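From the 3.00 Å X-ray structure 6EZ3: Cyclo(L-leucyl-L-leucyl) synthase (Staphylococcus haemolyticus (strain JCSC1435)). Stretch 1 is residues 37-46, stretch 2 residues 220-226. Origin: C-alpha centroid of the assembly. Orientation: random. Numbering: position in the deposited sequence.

Stretch 1 37-46: SYIRKIIQWA
Stretch 2 (220-226) YIILTEK

How do the two backbones lie? Residues 37-46 are helical throughout, phi and psi staying near -60° and -50°, with i to i+4 hydrogen bonds running from Lys41 N to Ser37 O (3.2 Å) through Ala46 N to Ile42 O (2.9 Å). Residues 220-225 form an extended strand. The axes approach to 11.2 Å, with 118° between their N-to-C directions, so the strand crosses the helix obliquely. In register, Ile42 CA lies 8.8 Å from Leu223 CA, and Lys41 CA 9.3 Å from Glu225 CA.

Which residues meet? Strand alternation directs the CA-to-CB bonds of Ile221, Leu223 and Glu225 toward the helix, while that of Thr224 points away. Helical spacing supplies Tyr38, Lys41, Ile42 and Trp45. Together the stretches bury 323 Å².

What packs in the apolar part? Leu223 (chi1 m, chi2 t) lays CD2 over one face of the Trp45 ring, 3.8 Å from the six-membered centroid and 24° off its normal, a CH-pi contact. Trp45 has chi1 t and chi2 82°; its CH2 is 3.5 Å from Leu223 CD2. Ile221 (chi1 p, chi2 t) instead meets the ring edge, its CD1 3.6 Å from Trp45 CH2. Ile42, also p and t, brings CG2 to 4.1 Å from Leu223 CD1.

What joins the polar end? Lys41 NZ donates a hydrogen bond to Glu225 OE2 at 3.2 Å, within a salt bridge. Lys41 reaches it with chi1 -108°, chi2 -148°, chi3 t and chi4 p; Glu225 has chi1 m, chi2 t and chi3 -110°. Tyr38 (chi1 t, chi2 71°) starts sideways, but its end comes nearer: CD1 lies 3.3 Å from Glu225 OE1, which sits obliquely to the ring and is hydrogen-bonded elsewhere in the structure.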

ATOM      1  N   SER A  37      -9.080   6.850  14.965  1.00 55.62           N
ATOM      2  CA  SER A  37      -9.708   8.106  14.548  1.00 55.23           C
ATOM      3  C   SER A  37      -9.541   8.363  13.053  1.00 55.62           C
ATOM      4  O   SER A  37     -10.536   8.539  12.339  1.00 55.33           O
ATOM      5  CB  SER A  37      -9.160   9.272  15.366  1.00 59.59           C
ATOM      6  OG  SER A  37     -10.178  10.220  15.633  1.00 68.78           O
ATOM      7  N   TYR A  38      -8.284   8.310  12.589  1.00 48.87           N
ATOM      8  CA  TYR A  38      -7.906   8.516  11.191  1.00 46.39           C
ATOM      9  C   TYR A  38      -8.532   7.486  10.236  1.00 44.84           C
ATOM     10  O   TYR A  38      -9.172   7.854   9.245  1.00 41.17           O
ATOM     11  CB  TYR A  38      -6.373   8.502  11.058  1.00 45.96           C
ATOM     12  CG  TYR A  38      -5.906   8.954   9.702  1.00 44.57           C
ATOM     13  CD1 TYR A  38      -6.016  10.283   9.316  1.00 46.12           C
ATOM     14  CD2 TYR A  38      -5.410   8.046   8.777  1.00 44.57           C
ATOM     15  CE1 TYR A  38      -5.651  10.699   8.038  1.00 45.88           C
ATOM     16  CE2 TYR A  38      -5.035   8.453   7.497  1.00 45.18           C
ATOM     17  CZ  TYR A  38      -5.146   9.785   7.137  1.00 43.92           C
ATOM     18  OH  TYR A  38      -4.742  10.214   5.909  1.00 35.15           O
ATOM     19  N   ILE A  39      -8.316   6.197  10.535  1.00 41.04           N
ATOM     20  CA  ILE A  39      -8.829   5.095   9.733  1.00 40.86           C
ATOM     21  C   ILE A  39     -10.308   5.296   9.393  1.00 47.79           C
ATOM     22  O   ILE A  39     -10.702   5.086   8.239  1.00 49.10           O
ATOM     23  CB  ILE A  39      -8.531   3.754  10.402  1.00 42.94           C
ATOM     24  CG1 ILE A  39      -7.013   3.568  10.507  1.00 43.17           C
ATOM     25  CG2 ILE A  39      -9.194   2.603   9.628  1.00 42.63           C
ATOM     26  CD1 ILE A  39      -6.613   2.633  11.489  1.00 55.19           C
ATOM     27  N   ARG A  40     -11.098   5.771  10.385  1.00 42.46           N
ATOM     28  CA  ARG A  40     -12.515   6.066  10.248  1.00 41.36           C
ATOM     29  C   ARG A  40     -12.738   7.218   9.273  1.00 45.79           C
ATOM     30  O   ARG A  40     -13.530   7.088   8.336  1.00 43.82           O
ATOM     31  CB  ARG A  40     -13.116   6.333  11.623  1.00 40.98           C
ATOM     32  CG  ARG A  40     -12.959   5.094  12.497  1.00 58.04           C
ATOM     33  CD  ARG A  40     -13.857   5.004  13.711  1.00 67.59           C
ATOM     34  NE  ARG A  40     -13.484   3.841  14.515  1.00 67.92           N
ATOM     35  CZ  ARG A  40     -14.148   2.692  14.548  1.00 71.95           C
ATOM     36  NH1 ARG A  40     -13.722   1.697  15.321  1.00 49.68           N
ATOM     37  NH2 ARG A  40     -15.260   2.536  13.834  1.00 46.60           N
ATOM     38  N   LYS A  41     -11.986   8.319   9.475  1.00 44.75           N
ATOM     39  CA  LYS A  41     -11.997   9.523   8.652  1.00 45.05           C
ATOM     40  C   LYS A  41     -11.858   9.153   7.184  1.00 48.83           C
ATOM     41  O   LYS A  41     -12.704   9.545   6.387  1.00 51.78           O
ATOM     42  CB  LYS A  41     -10.816  10.462   9.040  1.00 49.10           C
ATOM     43  CG  LYS A  41     -11.219  11.723   9.797  1.00 69.86           C
ATOM     44  CD  LYS A  41     -10.296  12.905   9.499  1.00 69.21           C
ATOM     45  CE  LYS A  41     -10.513  14.054  10.451  1.00 73.64           C
ATOM     46  NZ  LYS A  41      -9.954  13.789  11.805  1.00 82.49           N
ATOM     47  N   ILE A  42     -10.798   8.400   6.827  1.00 41.64           N
ATOM     48  CA  ILE A  42     -10.502   8.018   5.441  1.00 39.73           C
ATOM     49  C   ILE A  42     -11.595   7.136   4.848  1.00 42.97           C
ATOM     50  O   ILE A  42     -11.859   7.249   3.665  1.00 42.49           O
ATOM     51  CB  ILE A  42      -9.073   7.407   5.245  1.00 41.55           C
ATOM     52  CG1 ILE A  42      -8.802   6.233   6.194  1.00 40.20           C
ATOM     53  CG2 ILE A  42      -7.989   8.504   5.354  1.00 42.32           C
ATOM     54  CD1 ILE A  42      -7.545   5.526   6.000  1.00 45.16           C
ATOM     55  N   ILE A  43     -12.236   6.275   5.663  1.00 39.06           N
ATOM     56  CA  ILE A  43     -13.321   5.418   5.194  1.00 37.56           C
ATOM     57  C   ILE A  43     -14.543   6.285   4.896  1.00 43.27           C
ATOM     58  O   ILE A  43     -15.101   6.211   3.793  1.00 44.67           O
ATOM     59  CB  ILE A  43     -13.619   4.238   6.139  1.00 39.20           C
ATOM     60  CG1 ILE A  43     -12.385   3.310   6.230  1.00 38.89           C
ATOM     61  CG2 ILE A  43     -14.885   3.497   5.674  1.00 38.56           C
ATOM     62  CD1 ILE A  43     -12.653   1.827   6.737  1.00 45.83           C
ATOM     63  N   GLN A  44     -14.914   7.152   5.845  1.00 38.46           N
ATOM     64  CA  GLN A  44     -16.037   8.053   5.644  1.00 38.58           C
ATOM     65  C   GLN A  44     -15.844   8.897   4.393  1.00 44.37           C
ATOM     66  O   GLN A  44     -16.793   9.055   3.636  1.00 44.38           O
ATOM     67  CB  GLN A  44     -16.282   8.922   6.888  1.00 40.05           C
ATOM     68  CG  GLN A  44     -17.073   8.218   8.014  1.00 56.86           C
ATOM     69  CD  GLN A  44     -18.443   7.683   7.627  1.00 77.52           C
ATOM     70  OE1 GLN A  44     -19.143   8.220   6.740  1.00 76.06           O
ATOM     71  NE2 GLN A  44     -18.852   6.598   8.291  1.00 65.52           N
ATOM     72  N   TRP A  45     -14.593   9.362   4.142  1.00 42.65           N
ATOM     73  CA  TRP A  45     -14.163  10.142   2.970  1.00 42.68           C
ATOM     74  C   TRP A  45     -14.283   9.325   1.679  1.00 45.09           C
ATOM     75  O   TRP A  45     -14.843   9.813   0.700  1.00 44.34           O
ATOM     76  CB  TRP A  45     -12.710  10.647   3.138  1.00 41.76           C
ATOM     77  CG  TRP A  45     -12.173  11.378   1.934  1.00 42.64           C
ATOM     78  CD1 TRP A  45     -12.388  12.683   1.608  1.00 45.64           C
ATOM     79  CD2 TRP A  45     -11.369  10.826   0.879  1.00 42.48           C
ATOM     80  NE1 TRP A  45     -11.770  12.980   0.414  1.00 45.27           N
ATOM     81  CE2 TRP A  45     -11.144  11.857  -0.058  1.00 46.34           C
ATOM     82  CE3 TRP A  45     -10.835   9.549   0.622  1.00 43.95           C
ATOM     83  CZ2 TRP A  45     -10.399  11.657  -1.227  1.00 45.60           C
ATOM     84  CZ3 TRP A  45     -10.111   9.345  -0.548  1.00 45.59           C
ATOM     85  CH2 TRP A  45      -9.893  10.396  -1.450  1.00 46.31           C
ATOM     86  N   ALA A  46     -13.770   8.080   1.690  1.00 40.61           N
ATOM     87  CA  ALA A  46     -13.802   7.207   0.533  1.00 39.86           C
ATOM     88  C   ALA A  46     -15.235   6.999   0.192  1.00 46.72           C
ATOM     89  O   ALA A  46     -15.619   7.271  -0.940  1.00 46.48           O
ATOM     90  CB  ALA A  46     -13.144   5.871   0.851  1.00 39.91           C
ATOM     91  N   TYR A 220      -2.192   7.434  -8.160  1.00 46.89           N
ATOM     92  CA  TYR A 220      -1.688   7.560  -6.789  1.00 47.49           C
ATOM     93  C   TYR A 220      -2.009   8.975  -6.285  1.00 51.54           C
ATOM     94  O   TYR A 220      -1.575   9.964  -6.906  1.00 50.76           O
ATOM     95  CB  TYR A 220      -0.183   7.238  -6.672  1.00 48.99           C
ATOM     96  CG  TYR A 220       0.350   7.312  -5.253  1.00 50.82           C
ATOM     97  CD1 TYR A 220       0.816   8.513  -4.723  1.00 52.29           C
ATOM     98  CD2 TYR A 220       0.425   6.172  -4.452  1.00 51.27           C
ATOM     99  CE1 TYR A 220       1.298   8.591  -3.416  1.00 51.46           C
ATOM    100  CE2 TYR A 220       0.933   6.233  -3.152  1.00 51.58           C
ATOM    101  CZ  TYR A 220       1.352   7.450  -2.635  1.00 58.42           C
ATOM    102  OH  TYR A 220       1.843   7.529  -1.359  1.00 60.70           O
ATOM    103  N   ILE A 221      -2.793   9.067  -5.182  1.00 46.54           N
ATOM    104  CA  ILE A 221      -3.180  10.354  -4.589  1.00 45.38           C
ATOM    105  C   ILE A 221      -2.660  10.491  -3.154  1.00 52.02           C
ATOM    106  O   ILE A 221      -2.539   9.489  -2.435  1.00 54.12           O
ATOM    107  CB  ILE A 221      -4.701  10.667  -4.712  1.00 47.09           C
ATOM    108  CG1 ILE A 221      -5.572   9.707  -3.864  1.00 46.73           C
ATOM    109  CG2 ILE A 221      -5.141  10.695  -6.175  1.00 46.95           C
ATOM    110  CD1 ILE A 221      -7.097  10.076  -3.712  1.00 41.92           C
ATOM    111  N   ILE A 222      -2.333  11.734  -2.753  1.00 47.95           N
ATOM    112  CA  ILE A 222      -1.852  12.067  -1.402  1.00 47.48           C
ATOM    113  C   ILE A 222      -2.920  12.834  -0.626  1.00 52.14           C
ATOM    114  O   ILE A 222      -3.308  13.945  -1.030  1.00 51.28           O
ATOM    115  CB  ILE A 222      -0.480  12.794  -1.400  1.00 49.29           C
ATOM    116  CG1 ILE A 222       0.572  11.978  -2.160  1.00 48.83           C
ATOM    117  CG2 ILE A 222      -0.016  13.044   0.022  1.00 48.44           C
ATOM    118  CD1 ILE A 222       1.069  12.627  -3.312  1.00 47.88           C
ATOM    119  N   LEU A 223      -3.376  12.238   0.498  1.00 48.52           N
ATOM    120  CA  LEU A 223      -4.415  12.809   1.369  1.00 48.20           C
ATOM    121  C   LEU A 223      -3.852  13.557   2.577  1.00 56.25           C
ATOM    122  O   LEU A 223      -3.287  12.928   3.489  1.00 56.82           O
ATOM    123  CB  LEU A 223      -5.364  11.710   1.900  1.00 46.52           C
ATOM    124  CG  LEU A 223      -6.153  10.895   0.936  1.00 47.41           C
ATOM    125  CD1 LEU A 223      -6.985   9.906   1.677  1.00 44.86           C
ATOM    126  CD2 LEU A 223      -6.985  11.769   0.041  1.00 49.11           C
ATOM    127  N   THR A 224      -4.108  14.869   2.648  1.00 54.03           N
ATOM    128  CA  THR A 224      -3.696  15.652   3.819  1.00 54.80           C
ATOM    129  C   THR A 224      -4.941  16.252   4.524  1.00 57.90           C
ATOM    130  O   THR A 224      -5.826  16.798   3.863  1.00 56.71           O
ATOM    131  CB  THR A 224      -2.598  16.618   3.454  1.00 64.35           C
ATOM    132  OG1 THR A 224      -2.833  17.089   2.121  1.00 64.20           O
ATOM    133  CG2 THR A 224      -1.236  15.931   3.492  1.00 65.88           C
ATOM    134  N   GLU A 225      -5.047  16.038   5.853  1.00 54.43           N
ATOM    135  CA  GLU A 225      -6.188  16.468   6.661  1.00 54.75           C
ATOM    136  C   GLU A 225      -6.370  17.974   6.616  1.00 60.47           C
ATOM    137  O   GLU A 225      -5.387  18.723   6.692  1.00 60.59           O
ATOM    138  CB  GLU A 225      -6.068  15.974   8.118  1.00 56.25           C
ATOM    139  CG  GLU A 225      -6.149  14.460   8.295  1.00 69.35           C
ATOM    140  CD  GLU A 225      -6.115  13.932   9.723  1.00 92.60           C
ATOM    141  OE1 GLU A 225      -5.097  13.306  10.107  1.00 65.34           O
ATOM    142  OE2 GLU A 225      -7.126  14.111  10.446  1.00 89.81           O
ATOM    143  N   LYS A 226      -7.621  18.408   6.402  1.00 57.14           N
ATOM    144  CA  LYS A 226      -7.982  19.820   6.360  1.00 72.19           C
ATOM    145  C   LYS A 226      -8.458  20.274   7.752  1.00110.83           C
ATOM    146  O   LYS A 226      -7.909  19.854   8.781  1.00 61.84           O
ATOM    147  CB  LYS A 226      -9.069  20.069   5.315  1.00 73.50           C
ATOM    148  CG  LYS A 226      -8.541  20.096   3.904  1.00 77.84           C
ATOM    149  CD  LYS A 226      -9.329  21.071   3.058  1.00 88.32           C
ATOM    150  CE  LYS A 226      -8.722  21.240   1.687  1.00105.94           C
ATOM    151  NZ  LYS A 226      -9.245  22.448   0.991  1.00118.45           N
TER